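Local coordinates for protein aspartate aminotransferase (Thermotoga maritima, PDB 1O4S) that catalyses the pyridoxal-phosphate-dependent transfer of the amino group of L-aspartate to 2-oxoglutarate, giving oxaloacetate and L-glutamate, and works as a homodimer, at residues G40-N45 / L379-D384; V318-P323 / F327-K332; L219-E224 / Q300-R305; A31-L36 / R343-K348. All blocks are in the same frame, centred on the assembly; numbering follows the deposited sequence. Where two conformers were deposited one is given.

Interaction 1: residues G40-N45 / L379-D384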
# COMPACT_ATOMS: atom_id res chain seq x y z
N GLY B 40 -31.19 -15.33 7.73
CA GLY B 40 -32.26 -14.51 8.29
C GLY B 40 -32.22 -14.25 9.78
O GLY B 40 -33.25 -14.06 10.39
N GLU B 41 -31.04 -14.22 10.38
CA GLU B 41 -30.96 -13.92 11.81
C GLU B 41 -30.65 -12.43 12.02
O GLU B 41 -29.96 -11.78 11.21
CB GLU B 41 -29.91 -14.80 12.50
CG GLU B 41 -30.14 -16.30 12.35
CD GLU B 41 -31.22 -16.84 13.26
OE1 GLU B 41 -31.46 -18.09 13.22
OE2 GLU B 41 -31.84 -16.05 14.02
N ASP B 42 -31.19 -11.91 13.13
CA ASP B 42 -31.04 -10.50 13.49
C ASP B 42 -29.79 -10.30 14.35
O ASP B 42 -29.87 -10.13 15.58
CB ASP B 42 -32.29 -9.98 14.22
CG ASP B 42 -32.22 -8.47 14.49
OD1 ASP B 42 -31.46 -7.74 13.77
OD2 ASP B 42 -32.89 -7.95 15.42
N VAL B 43 -28.64 -10.33 13.69
CA VAL B 43 -27.36 -10.17 14.37
C VAL B 43 -27.10 -8.68 14.60
O VAL B 43 -27.09 -7.91 13.64
CB VAL B 43 -26.19 -10.76 13.53
CG1 VAL B 43 -24.83 -10.33 14.09
CG2 VAL B 43 -26.29 -12.29 13.47
N ILE B 44 -26.92 -8.29 15.86
CA ILE B 44 -26.40 -6.98 16.18
C ILE B 44 -24.88 -7.12 16.30
O ILE B 44 -24.37 -7.80 17.19
CB ILE B 44 -27.05 -6.39 17.46
CG1 ILE B 44 -28.59 -6.41 17.36
CG2 ILE B 44 -26.57 -4.95 17.68
CD1 ILE B 44 -29.28 -6.33 18.70
N ASN B 45 -24.17 -6.47 15.40
CA ASN B 45 -22.74 -6.66 15.25
C ASN B 45 -22.03 -5.48 15.86
O ASN B 45 -21.98 -4.42 15.26
CB ASN B 45 -22.35 -6.80 13.77
CG ASN B 45 -20.90 -7.32 13.58
OD1 ASN B 45 -19.98 -6.84 14.22
ND2 ASN B 45 -20.73 -8.35 12.73
N LEU B 379 -27.60 -4.56 24.50
CA LEU B 379 -27.29 -4.51 25.93
C LEU B 379 -28.33 -5.23 26.76
O LEU B 379 -27.99 -5.79 27.82
CB LEU B 379 -27.12 -3.07 26.40
CG LEU B 379 -25.76 -2.51 25.96
CD1 LEU B 379 -25.73 -0.98 25.97
CD2 LEU B 379 -24.66 -3.09 26.84
N ASP B 380 -29.57 -5.22 26.26
CA ASP B 380 -30.67 -6.07 26.75
C ASP B 380 -30.30 -7.53 26.67
O ASP B 380 -30.44 -8.27 27.64
CB ASP B 380 -31.93 -5.88 25.89
CG ASP B 380 -32.84 -4.78 26.38
OD1 ASP B 380 -33.82 -4.44 25.66
OD2 ASP B 380 -32.69 -4.22 27.48
N ARG B 381 -29.87 -7.96 25.48
CA ARG B 381 -29.58 -9.37 25.22
C ARG B 381 -28.38 -9.82 26.04
O ARG B 381 -28.37 -10.92 26.58
CB ARG B 381 -29.28 -9.62 23.75
CG ARG B 381 -30.44 -9.39 22.80
CD ARG B 381 -29.93 -9.32 21.39
NE ARG B 381 -30.97 -9.13 20.38
CZ ARG B 381 -30.80 -9.38 19.09
NH1 ARG B 381 -29.65 -9.88 18.64
NH2 ARG B 381 -31.79 -9.15 18.24
N ILE B 382 -27.38 -8.95 26.12
CA ILE B 382 -26.20 -9.19 26.92
C ILE B 382 -26.55 -9.37 28.39
O ILE B 382 -25.98 -10.22 29.03
CB ILE B 382 -25.14 -8.08 26.70
CG1 ILE B 382 -24.53 -8.20 25.30
CG2 ILE B 382 -24.00 -8.15 27.76
CD1 ILE B 382 -23.61 -7.07 24.93
N GLU B 383 -27.52 -8.60 28.89
CA GLU B 383 -27.94 -8.61 30.30
C GLU B 383 -28.66 -9.93 30.63
O GLU B 383 -28.43 -10.55 31.68
CB GLU B 383 -28.82 -7.39 30.62
CG GLU B 383 -29.26 -7.25 32.08
CD GLU B 383 -30.04 -5.96 32.39
OE1 GLU B 383 -30.24 -5.10 31.50
OE2 GLU B 383 -30.46 -5.79 33.55
N ASP B 384 -29.51 -10.35 29.70
CA ASP B 384 -30.16 -11.66 29.76
C ASP B 384 -29.16 -12.83 29.75
O ASP B 384 -29.34 -13.84 30.44
CB ASP B 384 -31.13 -11.81 28.58
CG ASP B 384 -32.45 -11.07 28.81
OD1 ASP B 384 -32.60 -10.37 29.86
OD2 ASP B 384 -33.40 -11.14 27.99
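In the small four-stranded sheet of this aminotransferase, the edge strand 44-45 and the turn before it meet helix 372-386 through Asp42, Ile44 and Arg381. Arg381 reaches across with a chain extended from CG to NE. Its NH1 gives a hydrogen bond of 3.1 Å to the backbone O of Asp42, with an N-H...O angle of 162°. The carbonyl points almost straight at NH1 (C=O...N angle 172°) and its oxygen lies in the guanidinium plane. NH2 adds a weak bond to the same oxygen. NH2 also forms a long, bent salt bridge with Asp42 OD2 at 3.3 Å, where the carboxylate stands nearly perpendicular to the guanidinium. Ile44 CD1 sits over the centre of one guanidinium face, 3.4 Å from Arg381 CZ. Both charges have further partners: Asp42 OD1 pairs with Arg374, and Arg381 NH2 with Glu377. Arg381 NH1 also has a weak bond to Lys348 O, at the end of the neighbouring helix. The in-plane carbonyl and the methyl on the face probably help set the rotation of the guanidinium, along with Glu377. The carbonyl bond is the straighter link to Asp42, and the carboxylate probably adds mainly electrostatic attraction.

Interaction 2: residues V318-P323 / F327-K332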
# COMPACT_ATOMS: atom_id res chain seq x y z
N VAL B 318 -21.29 -4.95 35.29
CA VAL B 318 -20.16 -5.31 34.42
C VAL B 318 -18.97 -4.42 34.77
O VAL B 318 -19.13 -3.23 35.11
CB VAL B 318 -20.57 -5.24 32.92
CG1 VAL B 318 -19.36 -5.29 31.98
CG2 VAL B 318 -21.57 -6.38 32.58
N LYS B 319 -17.77 -4.99 34.71
CA LYS B 319 -16.54 -4.29 35.09
C LYS B 319 -15.72 -3.84 33.89
O LYS B 319 -15.47 -4.61 32.98
CB LYS B 319 -15.67 -5.18 35.98
CG LYS B 319 -16.16 -5.32 37.42
CD LYS B 319 -15.08 -6.02 38.27
CE LYS B 319 -15.56 -6.36 39.68
NZ LYS B 319 -14.53 -7.17 40.40
N PHE B 320 -15.28 -2.58 33.92
CA PHE B 320 -14.53 -1.99 32.82
C PHE B 320 -13.99 -0.62 33.23
O PHE B 320 -14.44 -0.03 34.21
CB PHE B 320 -15.44 -1.81 31.57
CG PHE B 320 -16.62 -0.90 31.82
CD1 PHE B 320 -16.52 0.47 31.58
CD2 PHE B 320 -17.80 -1.40 32.37
CE1 PHE B 320 -17.58 1.30 31.84
CE2 PHE B 320 -18.88 -0.56 32.63
CZ PHE B 320 -18.77 0.80 32.36
N VAL B 321 -13.03 -0.13 32.45
CA VAL B 321 -12.54 1.24 32.54
C VAL B 321 -13.37 2.11 31.57
O VAL B 321 -13.56 1.77 30.41
CB VAL B 321 -11.03 1.31 32.18
CG1 VAL B 321 -10.47 2.72 32.39
CG2 VAL B 321 -10.22 0.30 33.04
N GLU B 322 -13.89 3.22 32.08
CA GLU B 322 -14.73 4.11 31.30
C GLU B 322 -13.88 4.65 30.15
O GLU B 322 -12.86 5.28 30.41
CB GLU B 322 -15.24 5.24 32.19
CG GLU B 322 -16.23 6.20 31.52
CD GLU B 322 -16.75 7.26 32.50
OE1 GLU B 322 -16.82 6.98 33.71
OE2 GLU B 322 -17.10 8.38 32.05
N PRO B 323 -14.27 4.41 28.90
CA PRO B 323 -13.47 4.93 27.79
C PRO B 323 -13.52 6.46 27.72
O PRO B 323 -14.59 7.04 27.94
CB PRO B 323 -14.12 4.28 26.54
CG PRO B 323 -15.46 3.97 26.91
CD PRO B 323 -15.44 3.65 28.44
N PHE B 327 -14.12 4.41 20.10
CA PHE B 327 -15.51 3.98 20.20
C PHE B 327 -15.63 2.54 20.61
O PHE B 327 -16.55 1.82 20.19
CB PHE B 327 -16.31 4.29 18.93
CG PHE B 327 -15.62 3.94 17.64
CD1 PHE B 327 -15.63 2.63 17.16
CD2 PHE B 327 -15.02 4.93 16.87
CE1 PHE B 327 -15.01 2.33 15.95
CE2 PHE B 327 -14.41 4.62 15.67
CZ PHE B 327 -14.40 3.32 15.22
N TYR B 328 -14.72 2.16 21.51
CA TYR B 328 -14.66 0.83 22.13
C TYR B 328 -14.85 0.86 23.66
O TYR B 328 -14.54 1.85 24.36
CB TYR B 328 -13.34 0.16 21.82
CG TYR B 328 -12.95 0.33 20.39
CD1 TYR B 328 -13.61 -0.37 19.40
CD2 TYR B 328 -11.97 1.25 20.02
CE1 TYR B 328 -13.29 -0.20 18.08
CE2 TYR B 328 -11.64 1.43 18.70
CZ TYR B 328 -12.32 0.70 17.72
OH TYR B 328 -12.00 0.81 16.38
N LEU B 329 -15.40 -0.24 24.14
CA LEU B 329 -15.52 -0.49 25.55
C LEU B 329 -14.98 -1.92 25.78
O LEU B 329 -15.45 -2.88 25.16
CB LEU B 329 -16.97 -0.32 26.00
CG LEU B 329 -17.12 -0.20 27.51
CD1 LEU B 329 -18.21 0.78 27.91
CD2 LEU B 329 -17.37 -1.57 28.12
N PHE B 330 -13.99 -2.04 26.66
CA PHE B 330 -13.31 -3.31 26.89
C PHE B 330 -13.71 -3.85 28.28
O PHE B 330 -13.15 -3.45 29.30
CB PHE B 330 -11.80 -3.07 26.79
CG PHE B 330 -10.99 -4.30 26.43
CD1 PHE B 330 -9.93 -4.70 27.23
CD2 PHE B 330 -11.26 -5.02 25.27
CE1 PHE B 330 -9.19 -5.80 26.90
CE2 PHE B 330 -10.52 -6.11 24.93
CZ PHE B 330 -9.48 -6.51 25.74
N PHE B 331 -14.68 -4.75 28.33
CA PHE B 331 -15.18 -5.18 29.64
C PHE B 331 -14.76 -6.59 30.03
O PHE B 331 -14.29 -7.36 29.21
CB PHE B 331 -16.69 -4.94 29.80
CG PHE B 331 -17.60 -5.78 28.92
CD1 PHE B 331 -18.05 -5.30 27.69
CD2 PHE B 331 -18.11 -6.99 29.38
CE1 PHE B 331 -18.95 -6.04 26.90
CE2 PHE B 331 -19.00 -7.75 28.59
CZ PHE B 331 -19.43 -7.27 27.36
N LYS B 332 -14.91 -6.89 31.32
CA LYS B 332 -14.43 -8.12 31.93
C LYS B 332 -15.52 -9.19 31.88
O LYS B 332 -16.69 -8.93 32.20
CB LYS B 332 -14.01 -7.83 33.37
CG LYS B 332 -13.26 -8.96 34.10
CD LYS B 332 -11.73 -8.79 34.08
CE LYS B 332 -11.04 -10.01 34.72
NZ LYS B 332 -10.82 -11.13 33.73
O HOH W 1 -17.92 -8.08 34.36
O HOH W 2 -13.04 0.44 28.18
O HOH W 3 -11.92 -1.46 30.07
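Phe320 lays one face of its ring over the isobutyl end of Leu329. Leu329 CD2 makes a CH-pi contact 4.3 Å from the Phe320 ring centroid and comes 3.8 Å from Phe320 CG. CD1 of the same leucine lies over the same ring, offset toward the rim, and reaches Pro323 CD at 4.0 Å. Phe320 CG is held between the backbone N and the carbonyl carbon (chi1 61°), which turns the ring toward Leu329. Leu313 of helix 296-315 touches both Phe320 and Leu329. The two segments run roughly antiparallel, and 318-323 flanks 328-332, an outermost strand of the small four-stranded sheet within this chain. One direct backbone hydrogen bond joins them, from Lys332 N to Lys319 O at 2.9 Å. Three waters bridge other backbone groups. One links Lys319 N to Lys332 O, and the other two tie both backbone polar atoms of Val321 to those of Phe330. Val318 CG1 presses obliquely on the Phe331 ring, 3.3 Å from Phe331 CD2. At the other end Pro323 CB packs on Tyr328 O at 3.3 Å. The Tyr328 phenol lies at the active site, where its OH is hydrogen-bonded to Tyr216 near the bound cofactor.

Interaction 3: residues L219-E224 / Q300-R305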
# COMPACT_ATOMS: atom_id res chain seq x y z
N LEU B 219 -12.04 11.77 18.49
CA LEU B 219 -13.12 11.08 19.17
C LEU B 219 -12.79 10.98 20.66
O LEU B 219 -12.50 9.90 21.18
CB LEU B 219 -13.37 9.71 18.54
CG LEU B 219 -14.05 9.77 17.18
CD1 LEU B 219 -13.76 8.58 16.33
CD2 LEU B 219 -15.54 9.89 17.39
N VAL B 220 -12.81 12.13 21.32
CA VAL B 220 -12.52 12.24 22.74
C VAL B 220 -13.74 12.82 23.48
O VAL B 220 -14.46 13.66 22.94
CB VAL B 220 -11.23 13.06 23.01
CG1 VAL B 220 -9.99 12.27 22.56
CG2 VAL B 220 -11.28 14.44 22.34
N TYR B 221 -13.97 12.31 24.69
CA TYR B 221 -15.17 12.61 25.49
C TYR B 221 -14.78 13.33 26.76
O TYR B 221 -15.53 13.36 27.72
CB TYR B 221 -15.91 11.31 25.81
CG TYR B 221 -16.02 10.47 24.58
CD1 TYR B 221 -16.59 10.99 23.42
CD2 TYR B 221 -15.52 9.16 24.55
CE1 TYR B 221 -16.68 10.23 22.26
CE2 TYR B 221 -15.60 8.39 23.38
CZ TYR B 221 -16.17 8.94 22.23
OH TYR B 221 -16.25 8.21 21.05
N THR B 222 -13.63 13.97 26.70
CA THR B 222 -12.99 14.48 27.88
C THR B 222 -11.98 15.57 27.45
O THR B 222 -11.62 15.68 26.25
CB THR B 222 -12.37 13.24 28.61
OG1 THR B 222 -13.10 12.99 29.80
CG2 THR B 222 -10.96 13.43 29.05
N ASP B 223 -11.57 16.38 28.42
CA ASP B 223 -10.57 17.45 28.19
C ASP B 223 -9.17 17.02 28.67
O ASP B 223 -8.25 17.83 28.66
CB ASP B 223 -11.01 18.76 28.87
CG ASP B 223 -11.10 18.64 30.39
OD1 ASP B 223 -11.21 17.48 30.87
OD2 ASP B 223 -11.09 19.63 31.19
N GLU B 224 -9.01 15.77 29.09
CA GLU B 224 -7.72 15.20 29.53
C GLU B 224 -6.85 14.61 28.40
O GLU B 224 -5.73 14.18 28.69
CB GLU B 224 -7.92 14.12 30.63
CG GLU B 224 -7.52 14.56 32.04
CD GLU B 224 -8.47 15.57 32.62
OE1 GLU B 224 -8.82 15.44 33.81
OE2 GLU B 224 -8.88 16.48 31.88
N GLN B 300 -20.15 14.12 18.90
CA GLN B 300 -21.16 14.27 19.96
C GLN B 300 -22.10 13.08 19.98
O GLN B 300 -22.55 12.64 21.04
CB GLN B 300 -21.97 15.56 19.81
CG GLN B 300 -23.16 15.73 20.81
CD GLN B 300 -22.76 15.84 22.32
OE1 GLN B 300 -23.61 15.59 23.21
NE2 GLN B 300 -21.49 16.21 22.61
N THR B 301 -22.42 12.58 18.79
CA THR B 301 -23.19 11.35 18.67
C THR B 301 -22.47 10.17 19.37
O THR B 301 -23.10 9.42 20.10
CB THR B 301 -23.42 11.00 17.19
OG1 THR B 301 -24.17 12.04 16.53
CG2 THR B 301 -24.23 9.73 17.11
N PHE B 302 -21.17 10.02 19.15
CA PHE B 302 -20.39 8.99 19.81
C PHE B 302 -20.27 9.21 21.33
O PHE B 302 -20.31 8.25 22.10
CB PHE B 302 -18.99 8.85 19.19
CG PHE B 302 -18.94 7.90 18.02
CD1 PHE B 302 -18.91 6.54 18.23
CD2 PHE B 302 -18.95 8.36 16.73
CE1 PHE B 302 -18.87 5.66 17.15
CE2 PHE B 302 -18.89 7.49 15.65
CZ PHE B 302 -18.86 6.13 15.87
N LYS B 303 -20.15 10.46 21.75
CA LYS B 303 -20.09 10.79 23.19
C LYS B 303 -21.35 10.32 23.90
O LYS B 303 -21.27 9.73 24.96
CB LYS B 303 -19.92 12.30 23.40
CG LYS B 303 -19.73 12.77 24.85
CD LYS B 303 -19.29 14.24 24.89
CE LYS B 303 -19.00 14.70 26.30
NZ LYS B 303 -18.88 16.20 26.46
N GLU B 304 -22.51 10.56 23.30
CA GLU B 304 -23.74 10.19 23.93
C GLU B 304 -24.03 8.69 23.88
O GLU B 304 -24.68 8.15 24.79
CB GLU B 304 -24.89 11.07 23.43
CG GLU B 304 -25.73 10.56 22.30
CD GLU B 304 -26.96 11.45 22.10
OE1 GLU B 304 -26.90 12.63 22.58
OE2 GLU B 304 -27.96 10.98 21.47
N ARG B 305 -23.51 8.00 22.87
CA ARG B 305 -23.53 6.53 22.84
C ARG B 305 -22.62 5.95 23.94
O ARG B 305 -22.96 4.96 24.58
CB ARG B 305 -23.05 6.00 21.48
CG ARG B 305 -23.99 6.28 20.29
CD ARG B 305 -23.32 6.13 19.01
NE ARG B 305 -24.20 6.23 17.85
CZ ARG B 305 -23.79 6.01 16.62
NH1 ARG B 305 -22.52 5.69 16.40
NH2 ARG B 305 -24.63 6.10 15.59
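Tyr221 reaches from the loop between strand 209-213 and helix 228-231 to the side of helix 296-315, and it has the largest share of this buried contact. The loop follows the strand that ends at the cofactor residue Asp213 in the large seven-stranded sheet of the aminotransferase fold. Tyr221 CB points toward the helix. CG stands anti to the carbonyl carbon (chi1 -46°), and the ring runs on toward the backbone of Phe302 and Lys303. Tyr221 CD1 comes first, 3.5 Å from Lys303 CA and 3.6 Å from Lys303 CB. Tyr221 CE1 is next and lies 3.5 Å from Lys303 N. Tyr221 CZ passes Phe302 CB at 4.1 Å. Tyr221 OH ends 3.4 Å from Phe302 CB and is hydrogen-bonded to the backbone O of Ala326, which satisfies it in this buried place. The helix backbone packs obliquely on the ring, and a polar bond holds its OH.

The extended Lys303 chain runs alongside the tyrosine, pointing the other way. Lys303 CG is 3.9 Å from Tyr221 CD1, and Lys303 CE comes within 4.0 Å of Tyr221 O. Leu219 adds a second apolar touch. It lies close to Lys246, the cofactor-attachment lysine, which is not joined to the cofactor in this structure. The Phe302 ring also meets Phe327, and Leu219 touches that residue as well. No hydrogen bond joins the two segments. Leu219 CD2 approaches the Phe302 ring obliquely, with its closest ring atom, Phe302 CD2, at 3.8 Å.

Interaction 4: residues A31-L36 / R343-K348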
# COMPACT_ATOMS: atom_id res chain seq x y z
N ALA B 31 -16.99 -14.83 10.26
CA ALA B 31 -17.63 -15.80 9.38
C ALA B 31 -18.90 -16.36 10.02
O ALA B 31 -19.91 -16.56 9.34
CB ALA B 31 -16.66 -16.94 9.05
N LYS B 32 -18.84 -16.59 11.33
CA LYS B 32 -20.00 -17.04 12.08
C LYS B 32 -21.13 -15.98 12.08
O LYS B 32 -22.29 -16.31 11.84
CB LYS B 32 -19.60 -17.42 13.50
CG LYS B 32 -18.72 -18.70 13.59
CD LYS B 32 -18.73 -19.29 15.00
CE LYS B 32 -17.59 -20.29 15.25
NZ LYS B 32 -16.35 -19.58 15.69
N ALA B 33 -20.78 -14.72 12.32
CA ALA B 33 -21.74 -13.61 12.27
C ALA B 33 -22.39 -13.49 10.89
O ALA B 33 -23.60 -13.47 10.80
CB ALA B 33 -21.07 -12.29 12.68
N LYS B 34 -21.57 -13.46 9.83
CA LYS B 34 -22.05 -13.40 8.43
C LYS B 34 -22.97 -14.54 8.02
O LYS B 34 -23.91 -14.32 7.25
CB LYS B 34 -20.88 -13.35 7.45
CG LYS B 34 -20.09 -12.06 7.53
CD LYS B 34 -18.78 -12.11 6.70
CE LYS B 34 -18.10 -10.74 6.63
NZ LYS B 34 -17.21 -10.48 7.82
N ALA B 35 -22.69 -15.75 8.54
CA ALA B 35 -23.48 -16.94 8.29
C ALA B 35 -24.85 -16.87 8.97
O ALA B 35 -25.84 -17.34 8.43
CB ALA B 35 -22.73 -18.16 8.77
N LEU B 36 -24.88 -16.33 10.19
CA LEU B 36 -26.14 -16.10 10.88
C LEU B 36 -27.01 -15.07 10.12
O LEU B 36 -28.21 -15.27 9.95
CB LEU B 36 -25.88 -15.65 12.32
CG LEU B 36 -25.36 -16.75 13.24
CD1 LEU B 36 -24.77 -16.16 14.51
CD2 LEU B 36 -26.45 -17.78 13.57
N ARG B 343 -20.69 -18.01 22.20
CA ARG B 343 -21.98 -18.36 22.77
C ARG B 343 -22.96 -17.21 22.68
O ARG B 343 -24.13 -17.42 22.40
CB ARG B 343 -21.80 -18.73 24.23
CG ARG B 343 -21.02 -20.02 24.44
CD ARG B 343 -20.70 -20.37 25.89
NE ARG B 343 -19.60 -21.34 25.93
CZ ARG B 343 -19.72 -22.66 26.10
NH1 ARG B 343 -20.91 -23.24 26.32
NH2 ARG B 343 -18.62 -23.42 26.09
N LEU B 344 -22.49 -16.01 22.94
CA LEU B 344 -23.32 -14.82 22.87
C LEU B 344 -23.76 -14.64 21.42
O LEU B 344 -24.92 -14.32 21.16
CB LEU B 344 -22.54 -13.59 23.36
CG LEU B 344 -23.28 -12.25 23.34
CD1 LEU B 344 -24.27 -12.15 24.47
CD2 LEU B 344 -22.30 -11.13 23.43
N LEU B 345 -22.86 -14.87 20.48
CA LEU B 345 -23.23 -14.85 19.08
C LEU B 345 -24.27 -15.90 18.74
O LEU B 345 -25.28 -15.59 18.14
CB LEU B 345 -22.02 -15.00 18.18
CG LEU B 345 -22.33 -14.93 16.67
CD1 LEU B 345 -22.97 -13.57 16.26
CD2 LEU B 345 -21.07 -15.18 15.87
N GLU B 346 -24.04 -17.16 19.12
CA GLU B 346 -24.93 -18.23 18.69
C GLU B 346 -26.28 -18.15 19.41
O GLU B 346 -27.30 -18.45 18.81
CB GLU B 346 -24.24 -19.61 18.82
CG GLU B 346 -24.33 -20.29 20.19
CD GLU B 346 -23.27 -21.41 20.46
OE1 GLU B 346 -23.29 -21.97 21.60
OE2 GLU B 346 -22.42 -21.74 19.58
N GLU B 347 -26.31 -17.68 20.66
CA GLU B 347 -27.54 -17.71 21.47
C GLU B 347 -28.33 -16.39 21.37
O GLU B 347 -29.56 -16.40 21.32
CB GLU B 347 -27.22 -18.05 22.95
CG GLU B 347 -26.53 -19.41 23.15
CD GLU B 347 -26.13 -19.73 24.61
OE1 GLU B 347 -26.69 -19.10 25.54
OE2 GLU B 347 -25.26 -20.63 24.83
N LYS B 348 -27.61 -15.27 21.38
CA LYS B 348 -28.21 -13.93 21.44
C LYS B 348 -28.02 -13.13 20.15
O LYS B 348 -28.61 -12.08 20.01
CB LYS B 348 -27.63 -13.10 22.61
CG LYS B 348 -27.98 -13.60 24.02
CD LYS B 348 -29.48 -13.79 24.24
CE LYS B 348 -29.76 -14.26 25.64
NZ LYS B 348 -31.21 -14.28 25.92
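Lys32 opens the contact from helix 27-38, with its CB 3.6 Å from Leu345 CD2. Its NZ forms a long, weak ion pair with Glu342, the residue just before Arg343 on the helix of Leu345. Ala33 comes next. Its backbone N is also 3.6 Å from Leu345 CD2, and its CB touches Leu345 CD1 at 4.3 Å. Leu345 CD2 thus rests where Lys32 joins Ala33. One turn on, Leu36 points toward the other helix. Leu36 CD1 meets Leu345 CG at 3.5 Å, a tight fit for two carbons, and Leu345 CD1 at 3.6 Å. The two leucines lie alongside, pointing oppositely.

Leu345 therefore serves all three partners. Its CG lies anti to the backbone N (chi1 -177°), which carries both methyls across to the first helix. Leu345 also touches Ala351 of strand 350-354, and Leu36 touches Glu41 and Val43. No hydrogen bond crosses between the helices, and the contact is apolar. Their axes are 10.5 Å apart at closest approach and only 6° from parallel. Helix 27-38 is followed, after a short loop, by strand 44-45, and helix 337-348 almost at once by strand 350-354; these two strands are parallel neighbours. Side-by-side parallel helices leading into such strands are a feature of alpha/beta packing, here in the small sheet of the aminotransferase.

How the interactions relate
Interactions 1 and 4 are direct neighbours, with centres about 10 Å apart. Glu41 N probably bonds to Leu36 O, 3.1 Å away, within the Schellman motif that ends helix 27-38. Val43 CG2 also packs on Leu36 CB at 3.6 Å. Interactions 2 and 3 touch as well: Phe327 CB lies 3.4 Å from Phe302 CE1. Interactions 1 and 2 reach opposite edge strands of the same sheet, 44-45 and 328-332, with centres about 18 Å apart. Interactions 2 and 3 approach the active site. Between nearest atoms, the Tyr328 side chain is about 4 Å from the bound pyridoxal phosphate, and that of Leu219 about 9 Å. Interactions 1 and 4 lie away from it.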